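Local structure of beta-galacturonidase (Eisenbergiella tayi, 6NCW) at residues 150-155 with 244-248; 174-179 with 200-205; 64-70 with 143-149; 1-5 with 15-19. The protein hydrolyses beta-linked galacturonides as a glycoside hydrolase of family 2, and may also act on beta-glucuronides. All blocks are in the same frame, centred on the assembly; numbering follows the deposited sequence.

Contact 1 of 4, residues 150-155 with 244-248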
loop_
_atom_site.group_PDB
_atom_site.type_symbol
_atom_site.label_atom_id
_atom_site.label_comp_id
_atom_site.label_asym_id
_atom_site.label_seq_id
_atom_site.Cartn_x
_atom_site.Cartn_y
_atom_site.Cartn_z
ATOM N N ALA A 150 -31.061 -49.461 11.951
ATOM C CA ALA A 150 -31.850 -48.262 11.686
ATOM C C ALA A 150 -31.241 -47.085 12.438
ATOM O O ALA A 150 -30.549 -47.265 13.444
ATOM C CB ALA A 150 -33.313 -48.455 12.093
ATOM N N TYR A 151 -31.522 -45.872 11.949
ATOM C CA TYR A 151 -30.918 -44.679 12.532
ATOM C C TYR A 151 -31.829 -43.466 12.369
ATOM O O TYR A 151 -32.721 -43.431 11.517
ATOM C CB TYR A 151 -29.547 -44.385 11.906
ATOM C CG TYR A 151 -29.588 -43.915 10.466
ATOM C CD1 TYR A 151 -29.502 -42.553 10.148
ATOM C CD2 TYR A 151 -29.686 -44.827 9.424
ATOM C CE1 TYR A 151 -29.531 -42.117 8.828
ATOM C CE2 TYR A 151 -29.715 -44.404 8.105
ATOM C CZ TYR A 151 -29.635 -43.050 7.814
ATOM O OH TYR A 151 -29.661 -42.648 6.501
ATOM N N LEU A 152 -31.571 -42.464 13.202
ATOM C CA LEU A 152 -32.311 -41.207 13.184
ATOM C C LEU A 152 -31.712 -40.281 12.124
ATOM O O LEU A 152 -30.576 -39.817 12.260
ATOM C CB LEU A 152 -32.277 -40.574 14.571
ATOM C CG LEU A 152 -32.962 -41.478 15.605
ATOM C CD1 LEU A 152 -32.970 -40.883 17.001
ATOM C CD2 LEU A 152 -34.383 -41.769 15.148
ATOM N N SER A 153 -32.485 -40.003 11.072
ATOM C CA SER A 153 -32.021 -39.176 9.964
ATOM C C SER A 153 -32.029 -37.678 10.305
ATOM O O SER A 153 -31.099 -36.955 9.934
ATOM C CB SER A 153 -32.876 -39.468 8.736
ATOM O OG SER A 153 -32.748 -38.440 7.776
ATOM N N TRP A 154 -33.053 -37.191 11.004
ATOM C CA TRP A 154 -33.098 -35.814 11.495
ATOM C C TRP A 154 -34.211 -35.692 12.531
ATOM O O TRP A 154 -35.076 -36.566 12.640
ATOM C CB TRP A 154 -33.310 -34.788 10.362
ATOM C CG TRP A 154 -34.481 -35.045 9.396
ATOM C CD1 TRP A 154 -34.399 -35.583 8.145
ATOM C CD2 TRP A 154 -35.881 -34.754 9.610
ATOM N NE1 TRP A 154 -35.643 -35.661 7.573
ATOM C CE2 TRP A 154 -36.570 -35.149 8.445
ATOM C CE3 TRP A 154 -36.615 -34.212 10.677
ATOM C CZ2 TRP A 154 -37.959 -35.013 8.308
ATOM C CZ3 TRP A 154 -37.998 -34.071 10.537
ATOM C CH2 TRP A 154 -38.653 -34.477 9.362
ATOM N N ILE A 155 -34.154 -34.608 13.308
ATOM C CA ILE A 155 -35.210 -34.189 14.225
ATOM C C ILE A 155 -35.442 -32.682 14.037
ATOM O O ILE A 155 -34.480 -31.912 13.959
ATOM C CB ILE A 155 -34.846 -34.523 15.687
ATOM C CG1 ILE A 155 -35.890 -33.972 16.658
ATOM C CG2 ILE A 155 -33.458 -34.004 16.039
ATOM C CD1 ILE A 155 -35.760 -34.549 18.057
ATOM N N ALA A 244 -30.166 -47.726 21.187
ATOM C CA ALA A 244 -29.529 -48.280 20.001
ATOM C C ALA A 244 -29.025 -47.180 19.016
ATOM O O ALA A 244 -28.043 -47.396 18.293
ATOM C CB ALA A 244 -30.482 -49.235 19.306
ATOM N N ASP A 245 -29.679 -46.015 18.983
ATOM C CA ASP A 245 -29.184 -44.892 18.183
ATOM C C ASP A 245 -29.700 -43.594 18.785
ATOM O O ASP A 245 -30.731 -43.576 19.463
ATOM C CB ASP A 245 -29.604 -45.006 16.709
ATOM C CG ASP A 245 -28.985 -43.912 15.831
ATOM O OD1 ASP A 245 -27.750 -43.715 15.909
ATOM O OD2 ASP A 245 -29.734 -43.246 15.069
ATOM N N ASP A 246 -28.980 -42.499 18.521
ATOM C CA ASP A 246 -29.432 -41.186 18.967
ATOM C C ASP A 246 -29.186 -40.122 17.901
ATOM O O ASP A 246 -28.493 -40.336 16.898
ATOM C CB ASP A 246 -28.775 -40.765 20.297
ATOM C CG ASP A 246 -27.264 -40.557 20.201
ATOM O OD1 ASP A 246 -26.611 -40.897 19.176
ATOM O OD2 ASP A 246 -26.712 -40.042 21.197
ATOM N N ILE A 247 -29.801 -38.965 18.135
ATOM C CA ILE A 247 -29.442 -37.710 17.487
ATOM C C ILE A 247 -29.634 -36.614 18.523
ATOM O O ILE A 247 -30.586 -36.652 19.314
ATOM C CB ILE A 247 -30.278 -37.449 16.214
ATOM C CG1 ILE A 247 -29.684 -36.293 15.412
ATOM C CG2 ILE A 247 -31.732 -37.155 16.566
ATOM C CD1 ILE A 247 -30.127 -36.275 13.983
ATOM N N ILE A 248 -28.690 -35.676 18.570
ATOM C CA ILE A 248 -28.748 -34.539 19.481
ATOM C C ILE A 248 -28.650 -33.261 18.650
ATOM O O ILE A 248 -27.787 -33.156 17.772
ATOM C CB ILE A 248 -27.624 -34.599 20.529
ATOM C CG1 ILE A 248 -27.609 -35.971 21.226
ATOM C CG2 ILE A 248 -27.803 -33.512 21.550
ATOM C CD1 ILE A 248 -26.407 -36.187 22.150
#

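Contact 2 of 4, residues 174-179 with 200-205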
loop_
_atom_site.group_PDB
_atom_site.type_symbol
_atom_site.label_atom_id
_atom_site.label_comp_id
_atom_site.label_asym_id
_atom_site.label_seq_id
_atom_site.Cartn_x
_atom_site.Cartn_y
_atom_site.Cartn_z
ATOM N N VAL A 174 -36.989 -41.455 10.824
ATOM C CA VAL A 174 -36.225 -42.674 11.068
ATOM C C VAL A 174 -36.115 -43.443 9.761
ATOM O O VAL A 174 -37.091 -43.566 9.012
ATOM C CB VAL A 174 -36.860 -43.556 12.164
ATOM C CG1 VAL A 174 -35.842 -44.563 12.695
ATOM C CG2 VAL A 174 -37.394 -42.699 13.296
ATOM N N ARG A 175 -34.920 -43.950 9.485
ATOM C CA ARG A 175 -34.662 -44.738 8.289
ATOM C C ARG A 175 -34.281 -46.149 8.716
ATOM O O ARG A 175 -33.354 -46.338 9.516
ATOM C CB ARG A 175 -33.559 -44.110 7.439
ATOM C CG ARG A 175 -33.229 -44.860 6.158
ATOM C CD ARG A 175 -32.405 -43.953 5.271
ATOM N NE ARG A 175 -31.715 -44.642 4.186
ATOM C CZ ARG A 175 -30.890 -44.027 3.335
ATOM N NH1 ARG A 175 -30.667 -42.717 3.449
ATOM N NH2 ARG A 175 -30.289 -44.711 2.369
ATOM N N ASN A 176 -35.008 -47.129 8.198
ATOM C CA ASN A 176 -34.733 -48.538 8.439
ATOM C C ASN A 176 -33.889 -49.053 7.283
ATOM O O ASN A 176 -34.284 -48.928 6.121
ATOM C CB ASN A 176 -36.040 -49.325 8.564
ATOM C CG ASN A 176 -35.820 -50.827 8.664
ATOM O OD1 ASN A 176 -34.799 -51.295 9.173
ATOM N ND2 ASN A 176 -36.776 -51.588 8.162
ATOM N N LEU A 177 -32.712 -49.586 7.593
ATOM C CA LEU A 177 -31.856 -50.180 6.572
ATOM C C LEU A 177 -32.043 -51.691 6.454
ATOM O O LEU A 177 -31.442 -52.308 5.565
ATOM C CB LEU A 177 -30.381 -49.863 6.863
ATOM C CG LEU A 177 -30.011 -48.379 7.016
ATOM C CD1 LEU A 177 -28.705 -48.255 7.757
ATOM C CD2 LEU A 177 -29.922 -47.683 5.660
ATOM N N SER A 178 -32.848 -52.290 7.333
ATOM C CA SER A 178 -33.146 -53.717 7.284
ATOM C C SER A 178 -34.250 -54.008 6.274
ATOM O O SER A 178 -35.189 -53.223 6.104
ATOM C CB SER A 178 -33.578 -54.222 8.657
ATOM O OG SER A 178 -33.967 -55.583 8.577
ATOM N N SER A 179 -34.136 -55.160 5.602
ATOM C CA SER A 179 -35.156 -55.557 4.634
ATOM C C SER A 179 -36.479 -55.925 5.299
ATOM O O SER A 179 -37.513 -55.935 4.623
ATOM C CB SER A 179 -34.657 -56.724 3.777
ATOM O OG SER A 179 -34.245 -57.820 4.575
ATOM N N ILE A 200 -42.601 -46.306 17.143
ATOM C CA ILE A 200 -42.110 -46.344 15.769
ATOM C C ILE A 200 -42.457 -47.699 15.173
ATOM O O ILE A 200 -42.210 -48.737 15.798
ATOM C CB ILE A 200 -40.582 -46.122 15.693
ATOM C CG1 ILE A 200 -40.165 -44.824 16.375
ATOM C CG2 ILE A 200 -40.113 -46.122 14.258
ATOM C CD1 ILE A 200 -40.782 -43.616 15.774
ATOM N N VAL A 201 -42.998 -47.687 13.957
ATOM C CA VAL A 201 -43.140 -48.890 13.150
ATOM C C VAL A 201 -42.713 -48.552 11.728
ATOM O O VAL A 201 -43.305 -47.673 11.088
ATOM C CB VAL A 201 -44.572 -49.446 13.161
ATOM C CG1 VAL A 201 -44.697 -50.531 12.108
ATOM C CG2 VAL A 201 -44.913 -49.997 14.534
ATOM N N LEU A 202 -41.691 -49.247 11.233
ATOM C CA LEU A 202 -41.166 -49.039 9.895
ATOM C C LEU A 202 -41.208 -50.350 9.127
ATOM O O LEU A 202 -40.754 -51.382 9.629
ATOM C CB LEU A 202 -39.732 -48.509 9.945
ATOM C CG LEU A 202 -39.542 -47.093 10.485
ATOM C CD1 LEU A 202 -38.105 -46.892 10.892
ATOM C CD2 LEU A 202 -39.934 -46.099 9.416
ATOM N N GLU A 203 -41.746 -50.303 7.912
ATOM C CA GLU A 203 -41.627 -51.431 7.003
ATOM C C GLU A 203 -40.214 -51.478 6.421
ATOM O O GLU A 203 -39.448 -50.510 6.498
ATOM C CB GLU A 203 -42.682 -51.338 5.892
ATOM C CG GLU A 203 -44.140 -51.320 6.406
ATOM C CD GLU A 203 -44.543 -52.612 7.135
ATOM O OE1 GLU A 203 -44.377 -53.706 6.546
ATOM O OE2 GLU A 203 -45.018 -52.540 8.299
ATOM N N GLY A 204 -39.860 -52.628 5.858
ATOM C CA GLY A 204 -38.520 -52.827 5.337
ATOM C C GLY A 204 -38.022 -51.714 4.434
ATOM O O GLY A 204 -38.689 -51.343 3.461
ATOM N N GLU A 205 -36.849 -51.165 4.763
ATOM C CA GLU A 205 -36.198 -50.131 3.958
ATOM C C GLU A 205 -37.054 -48.874 3.845
ATOM O O GLU A 205 -36.994 -48.156 2.846
ATOM C CB GLU A 205 -35.837 -50.660 2.566
ATOM C CG GLU A 205 -35.427 -52.125 2.572
ATOM C CD GLU A 205 -34.198 -52.399 1.747
ATOM O OE1 GLU A 205 -33.122 -52.631 2.349
ATOM O OE2 GLU A 205 -34.307 -52.377 0.500
#

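Contact 3 of 4, residues 64-70 with 143-149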
loop_
_atom_site.group_PDB
_atom_site.type_symbol
_atom_site.label_atom_id
_atom_site.label_comp_id
_atom_site.label_asym_id
_atom_site.label_seq_id
_atom_site.Cartn_x
_atom_site.Cartn_y
_atom_site.Cartn_z
ATOM N N ALA A 64 -13.751 -49.393 9.164
ATOM C CA ALA A 64 -15.172 -49.494 9.467
ATOM C C ALA A 64 -15.686 -50.862 9.051
ATOM O O ALA A 64 -15.072 -51.551 8.231
ATOM C CB ALA A 64 -15.977 -48.404 8.756
ATOM N N LYS A 65 -16.858 -51.210 9.594
ATOM C CA LYS A 65 -17.529 -52.484 9.363
ATOM C C LYS A 65 -19.039 -52.269 9.370
ATOM O O LYS A 65 -19.559 -51.392 10.069
ATOM C CB LYS A 65 -17.173 -53.516 10.447
ATOM C CG LYS A 65 -17.621 -53.070 11.859
ATOM C CD LYS A 65 -17.853 -54.228 12.824
ATOM C CE LYS A 65 -16.669 -54.421 13.765
ATOM N NZ LYS A 65 -16.323 -53.175 14.517
ATOM N N GLY A 66 -19.744 -53.100 8.615
ATOM C CA GLY A 66 -21.188 -53.087 8.711
ATOM C C GLY A 66 -21.806 -51.952 7.915
ATOM O O GLY A 66 -21.297 -51.537 6.878
ATOM N N ASN A 67 -22.939 -51.465 8.407
ATOM C CA ASN A 67 -23.625 -50.350 7.771
ATOM C C ASN A 67 -22.965 -49.036 8.184
ATOM O O ASN A 67 -22.830 -48.749 9.381
ATOM C CB ASN A 67 -25.103 -50.331 8.163
ATOM C CG ASN A 67 -25.891 -51.482 7.572
ATOM O OD1 ASN A 67 -25.488 -52.100 6.584
ATOM N ND2 ASN A 67 -27.034 -51.766 8.175
ATOM N N ILE A 68 -22.574 -48.231 7.195
ATOM C CA ILE A 68 -21.900 -46.966 7.455
ATOM C C ILE A 68 -22.616 -45.822 6.747
ATOM O O ILE A 68 -23.327 -46.004 5.753
ATOM C CB ILE A 68 -20.420 -46.989 7.027
ATOM C CG1 ILE A 68 -20.302 -47.027 5.505
ATOM C CG2 ILE A 68 -19.689 -48.155 7.685
ATOM C CD1 ILE A 68 -18.883 -46.790 4.985
ATOM N N ARG A 69 -22.394 -44.622 7.274
ATOM C CA ARG A 69 -22.858 -43.383 6.670
ATOM C C ARG A 69 -21.677 -42.432 6.620
ATOM O O ARG A 69 -21.033 -42.183 7.646
ATOM C CB ARG A 69 -24.013 -42.784 7.476
ATOM C CG ARG A 69 -24.588 -41.492 6.936
ATOM C CD ARG A 69 -25.666 -40.981 7.894
ATOM N NE ARG A 69 -26.182 -39.685 7.487
ATOM C CZ ARG A 69 -25.994 -38.552 8.155
ATOM N NH1 ARG A 69 -25.302 -38.547 9.291
ATOM N NH2 ARG A 69 -26.506 -37.419 7.681
ATOM N N LEU A 70 -21.369 -41.932 5.434
ATOM C CA LEU A 70 -20.406 -40.850 5.266
ATOM C C LEU A 70 -21.182 -39.557 5.047
ATOM O O LEU A 70 -21.910 -39.437 4.056
ATOM C CB LEU A 70 -19.477 -41.116 4.087
ATOM C CG LEU A 70 -18.588 -42.345 4.226
ATOM C CD1 LEU A 70 -18.320 -42.942 2.852
ATOM C CD2 LEU A 70 -17.292 -41.955 4.898
ATOM N N VAL A 143 -17.635 -36.781 7.993
ATOM C CA VAL A 143 -17.924 -37.580 9.182
ATOM C C VAL A 143 -18.224 -39.013 8.765
ATOM O O VAL A 143 -19.057 -39.243 7.880
ATOM C CB VAL A 143 -19.108 -37.015 9.990
ATOM C CG1 VAL A 143 -19.391 -37.917 11.196
ATOM C CG2 VAL A 143 -18.802 -35.616 10.469
ATOM N N LEU A 144 -17.553 -39.973 9.410
ATOM C CA LEU A 144 -17.840 -41.398 9.254
ATOM C C LEU A 144 -18.659 -41.879 10.446
ATOM O O LEU A 144 -18.258 -41.685 11.593
ATOM C CB LEU A 144 -16.556 -42.222 9.155
ATOM C CG LEU A 144 -16.758 -43.755 9.268
ATOM C CD1 LEU A 144 -17.443 -44.331 8.036
ATOM C CD2 LEU A 144 -15.429 -44.489 9.545
ATOM N N GLU A 145 -19.800 -42.501 10.167
ATOM C CA GLU A 145 -20.697 -43.026 11.183
ATOM C C GLU A 145 -20.914 -44.509 10.928
ATOM O O GLU A 145 -21.152 -44.922 9.788
ATOM C CB GLU A 145 -22.040 -42.302 11.167
ATOM C CG GLU A 145 -21.950 -40.808 11.427
ATOM C CD GLU A 145 -23.293 -40.136 11.261
ATOM O OE1 GLU A 145 -24.185 -40.791 10.690
ATOM O OE2 GLU A 145 -23.461 -38.968 11.687
ATOM N N GLU A 146 -20.826 -45.303 11.986
ATOM C CA GLU A 146 -21.098 -46.731 11.921
ATOM C C GLU A 146 -22.494 -46.961 12.477
ATOM O O GLU A 146 -22.782 -46.582 13.616
ATOM C CB GLU A 146 -20.030 -47.528 12.674
ATOM C CG GLU A 146 -18.800 -47.760 11.791
ATOM C CD GLU A 146 -17.670 -48.535 12.446
ATOM O OE1 GLU A 146 -17.788 -49.775 12.595
ATOM O OE2 GLU A 146 -16.643 -47.895 12.782
ATOM N N LEU A 147 -23.369 -47.526 11.654
ATOM C CA LEU A 147 -24.783 -47.648 11.977
ATOM C C LEU A 147 -25.139 -49.091 12.317
ATOM O O LEU A 147 -24.364 -50.032 12.098
ATOM C CB LEU A 147 -25.641 -47.171 10.806
ATOM C CG LEU A 147 -25.349 -45.753 10.301
ATOM C CD1 LEU A 147 -26.177 -45.482 9.073
ATOM C CD2 LEU A 147 -25.661 -44.745 11.392
ATOM N N GLY A 148 -26.340 -49.248 12.850
ATOM C CA GLY A 148 -26.959 -50.528 13.051
ATOM C C GLY A 148 -27.989 -50.816 11.985
ATOM O O GLY A 148 -27.781 -50.536 10.796
ATOM N N GLU A 149 -29.119 -51.383 12.417
ATOM C CA GLU A 149 -30.203 -51.712 11.503
ATOM C C GLU A 149 -31.044 -50.504 11.121
ATOM O O GLU A 149 -31.670 -50.522 10.056
ATOM C CB GLU A 149 -31.100 -52.794 12.120
ATOM C CG GLU A 149 -30.427 -54.153 12.216
ATOM C CD GLU A 149 -30.093 -54.723 10.843
ATOM O OE1 GLU A 149 -30.949 -55.439 10.277
ATOM O OE2 GLU A 149 -28.982 -54.442 10.325
HETATM O O HOH W 1 -21.584 -50.740 11.556
HETATM O O HOH W 2 -24.242 -52.691 10.754
#

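Contact 4 of 4, residues 1-5 with 15-19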
loop_
_atom_site.group_PDB
_atom_site.type_symbol
_atom_site.label_atom_id
_atom_site.label_comp_id
_atom_site.label_asym_id
_atom_site.label_seq_id
_atom_site.Cartn_x
_atom_site.Cartn_y
_atom_site.Cartn_z
ATOM N N MET A 1 -13.470 -30.354 14.142
ATOM C CA MET A 1 -14.669 -29.694 14.635
ATOM C C MET A 1 -15.751 -29.519 13.562
ATOM O O MET A 1 -15.490 -28.927 12.516
ATOM C CB MET A 1 -14.284 -28.343 15.195
ATOM C CG MET A 1 -15.367 -27.697 15.946
ATOM S SD MET A 1 -14.871 -26.055 16.466
ATOM C CE MET A 1 -16.183 -25.848 17.665
ATOM N N ILE A 2 -16.958 -30.018 13.837
ATOM C CA ILE A 2 -18.073 -29.966 12.901
ATOM C C ILE A 2 -19.191 -29.059 13.405
ATOM O O ILE A 2 -19.776 -28.297 12.631
ATOM C CB ILE A 2 -18.614 -31.387 12.613
ATOM C CG1 ILE A 2 -17.526 -32.296 12.028
ATOM C CG2 ILE A 2 -19.795 -31.316 11.671
ATOM C CD1 ILE A 2 -17.126 -31.932 10.602
ATOM N N ARG A 3 -19.530 -29.164 14.688
ATOM C CA ARG A 3 -20.504 -28.317 15.360
ATOM C C ARG A 3 -19.874 -27.838 16.658
ATOM O O ARG A 3 -18.806 -28.314 17.050
ATOM C CB ARG A 3 -21.807 -29.078 15.651
ATOM C CG ARG A 3 -22.382 -29.841 14.467
ATOM C CD ARG A 3 -22.952 -28.885 13.429
ATOM N NE ARG A 3 -24.037 -28.064 13.969
ATOM C CZ ARG A 3 -25.314 -28.419 13.949
ATOM N NH1 ARG A 3 -25.655 -29.596 13.421
ATOM N NH2 ARG A 3 -26.247 -27.614 14.463
ATOM N N THR A 4 -20.531 -26.892 17.336
ATOM C CA THR A 4 -20.041 -26.438 18.636
ATOM C C THR A 4 -20.487 -27.340 19.784
ATOM O O THR A 4 -20.171 -27.049 20.938
ATOM C CB THR A 4 -20.494 -24.999 18.923
ATOM O OG1 THR A 4 -21.922 -24.934 18.885
ATOM C CG2 THR A 4 -19.925 -24.018 17.893
ATOM N N PHE A 5 -21.202 -28.423 19.500
ATOM C CA PHE A 5 -21.649 -29.361 20.514
ATOM C C PHE A 5 -21.610 -30.752 19.892
ATOM O O PHE A 5 -21.481 -30.892 18.672
ATOM C CB PHE A 5 -23.055 -28.992 20.997
ATOM C CG PHE A 5 -24.080 -29.035 19.901
ATOM C CD1 PHE A 5 -24.872 -30.160 19.719
ATOM C CD2 PHE A 5 -24.217 -27.970 19.021
ATOM C CE1 PHE A 5 -25.795 -30.217 18.688
ATOM C CE2 PHE A 5 -25.143 -28.013 17.990
ATOM C CZ PHE A 5 -25.934 -29.141 17.824
ATOM N N GLU A 15 -14.591 -38.023 12.912
ATOM C CA GLU A 15 -14.344 -37.017 11.882
ATOM C C GLU A 15 -13.228 -37.490 10.957
ATOM O O GLU A 15 -12.113 -37.772 11.407
ATOM C CB GLU A 15 -13.990 -35.655 12.506
ATOM C CG GLU A 15 -14.194 -34.500 11.518
ATOM C CD GLU A 15 -13.751 -33.113 12.016
ATOM O OE1 GLU A 15 -13.756 -32.856 13.239
ATOM O OE2 GLU A 15 -13.407 -32.259 11.151
ATOM N N LEU A 16 -13.522 -37.586 9.662
ATOM C CA LEU A 16 -12.484 -37.833 8.671
ATOM C C LEU A 16 -11.784 -36.559 8.196
ATOM O O LEU A 16 -10.707 -36.643 7.576
ATOM C CB LEU A 16 -13.087 -38.562 7.476
ATOM C CG LEU A 16 -13.571 -39.976 7.844
ATOM C CD1 LEU A 16 -13.858 -40.749 6.580
ATOM C CD2 LEU A 16 -12.525 -40.679 8.687
ATOM N N SER A 17 -12.380 -35.393 8.424
ATOM C CA SER A 17 -11.737 -34.126 8.101
ATOM C C SER A 17 -10.866 -33.698 9.281
ATOM O O SER A 17 -10.588 -34.496 10.183
ATOM C CB SER A 17 -12.779 -33.068 7.757
ATOM O OG SER A 17 -13.816 -33.073 8.714
ATOM N N SER A 18 -10.485 -32.419 9.316
ATOM C CA SER A 18 -9.455 -31.927 10.229
ATOM C C SER A 18 -8.203 -32.798 10.121
ATOM O O SER A 18 -7.644 -33.248 11.113
ATOM C CB SER A 18 -9.961 -31.866 11.674
ATOM O OG SER A 18 -11.037 -30.948 11.828
ATOM N N ALA A 19 -7.748 -33.008 8.892
ATOM C CA ALA A 19 -6.687 -33.966 8.612
ATOM C C ALA A 19 -6.121 -33.658 7.238
ATOM O O ALA A 19 -6.720 -32.924 6.450
ATOM C CB ALA A 19 -7.204 -35.418 8.671
HETATM O O HOH W 3 -13.983 -29.819 9.944
#

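Contact 1 of 4, residues 150-155 with 244-248
Strands 150-155 and 245-248 run nearly parallel (14° between their directions), but their axes come no closer than 6.1 Å, and the bond joining them comes from a side chain. Asp245, with chi1 t, points at the other strand and sets OD2 2.7 Å from Leu152 N, the N-H...O angle being 163°; its OD1 forms a salt bridge with Arg11. Next along, Leu152 (mt) brings CD1 to 4.0 Å from Ile247 CG2. Ile247 (tt) meets Ile155 (tt) with CG2 3.6 Å from Ile155 CG2, and extends CD1 to 3.9 Å from Trp154 CA. Trp154 turns away and stacks on His156, while Tyr151, chi1 p, starts sideways and leads its ring away from 244-248. Asp246 also faces away and accepts from the backbone of Lys9, Ile10 and Arg11. Edge strands of two different sheets thus meet through interlocking aliphatic side chains, as in the immunoglobulin-like beta-sandwich of glycoside hydrolase family 2.

Contact 2 of 4, residues 174-179 with 200-205
Polar groups at the open end of this contact are matched largely by backbone partners. Asn176, chi1 t, points toward 200-205 and uses both ends of its amide. Asn176 OD1 accepts from Ser178 N at 2.9 Å, two residues on, which defines an Asx turn and bends the chain as strand 174-176 ends. Asn176 ND2 donates to Gly180 O and makes a weak bond of 3.3 Å to Glu203 O. The firmest bond between the segments is Glu205 N to Ser178 O, 3.0 Å, though bent to 134° at the hydrogen. CA-H...O contacts add to it: Glu205 CA lies 3.1 Å from Asn176 O, and Gly204 CA 3.3 Å from Ser179 O. At Gly204 a CB would fall 2.0 Å from Ser179 O, so this close approach leaves no room for a side chain. Ser178 OG bonds to Gly180 N, and Glu205 OE1 forms a salt bridge with Lys103.

Inward the chemistry turns apolar: Val174 CG1 meets Leu202 CD1 at 3.7 Å, and Val174 CG2 meets Ile200 CD1 at 4.3 Å. The strand axes here stand 8.4 Å apart and cross at -41°, which agrees with the strand pairings: strand 165-176 lies between 150-162 and 207-216 in one sheet, strand 193-202 pairs with 182-190 in another, and Leu202 also packs on Lys208 and Phe210 of 207-216.

Contact 3 of 4, residues 64-70 with 143-149
Leu144 forms the apolar centre, its CD1 lying 3.9 Å from Leu70 CD2 and 4.1 Å from Ile68 CB, and its CD2 4.0 Å from Ala64 CB; Phe62 of strand 55-63 covers both Ile68 and Leu144. Around this cluster the backbones pair antiparallel, with axes 4.7 Å apart and directions 162° from each other. Arg69 and Glu145 are a hydrogen-bonded pair, N to O at 2.8 Å each way, flanked by the non-hydrogen-bonded pairs Ile68-Glu146 and Leu70-Leu144. Leu147 N adds a 2.6 Å bond to Asn67 O. On the face carrying Arg69 and Glu145, Arg69 NH1 meets Glu145 OE1 in a 2.9 Å salt bridge; Asp99 takes Arg69 NE, and Arg11 also reaches Glu145 OE1. Near the corner at Asn67 the strands part: one water accepts from Asn67 N and donates to Leu147 O, both at 3.0 Å. Asn67 ND2 reaches Gly148 O at 3.0 Å, while Asn67 OD1 accepts from Asp104 N. Lys65 N makes only a weak 3.5 Å bond to Glu146 OE1. The chemistry implies that the face of Ile68, Leu70 and Leu144 is apolar centrally but ends in Glu146 near Lys65, while the other carries the Arg69-Glu145 bridge beside Leu147.

Contact 4 of 4, residues 1-5 with 15-19
Ile2 begins sideways, but its end swings nearer to 15-19, so that CD1 lies over the Glu15 carboxylate, 3.8 Å from OE2, and 4.0 Å from Ser17 OG. Beside it the chain terminus supplies the charge. Met1 N, the N-terminal amine of the deposited chain, forms a salt bridge of 2.7 Å with Glu15 OE1, while the Met1 CA-to-CB bond points away from 15-19 and the side chain rests on Leu318 of helix 317-326. Glu15 (chi1 and chi2 t) extends toward the terminus, and its second oxygen is well supplied: OE2 accepts from Ser17 OG at 2.6 Å and from Ser18 OG at 2.8 Å. A water donates to both Glu15 OE2, at 2.8 Å, and Met1 O, at 3.1 Å, adding a bridge between the segments. These serines lie in the connection from strand 12-15 to strand 19-26, two strands that belong to different sheets of the N-terminal beta domain. Ser18, with phi and psi of 51° and 50°, is the first residue of a G1 beta bulge: it and Ala19 both face Val39 on strand 35-39. The buried area is small, 141 Å² summed over both sides. At the oligomer interface, Met1 and Ser18 pack on Ser18 and Met1 of a second subunit.

Contact 1 is the buried one; contacts 2 and 3 are partly buried and contact 4 lies at the surface. Contacts 1 and 2 join the same two sheets of the immunoglobulin-like sandwich, and touch where Tyr151 O approaches Arg175 N at 3.0 Å; contact 2, at the open end, relies more on backbone and amide groups than contact 1. Only contact 3 is true strand pairing within a sheet, in the preceding beta domain; its residues 148-149 lead straight into strand 150-162, and Glu149 O lies 2.8 Å from Leu177 N of contact 2. Contact 4, a charged terminus, packs on contact 3 through Leu16 and Ile2, but stays about 17 Å from contact 2 at nearest atoms.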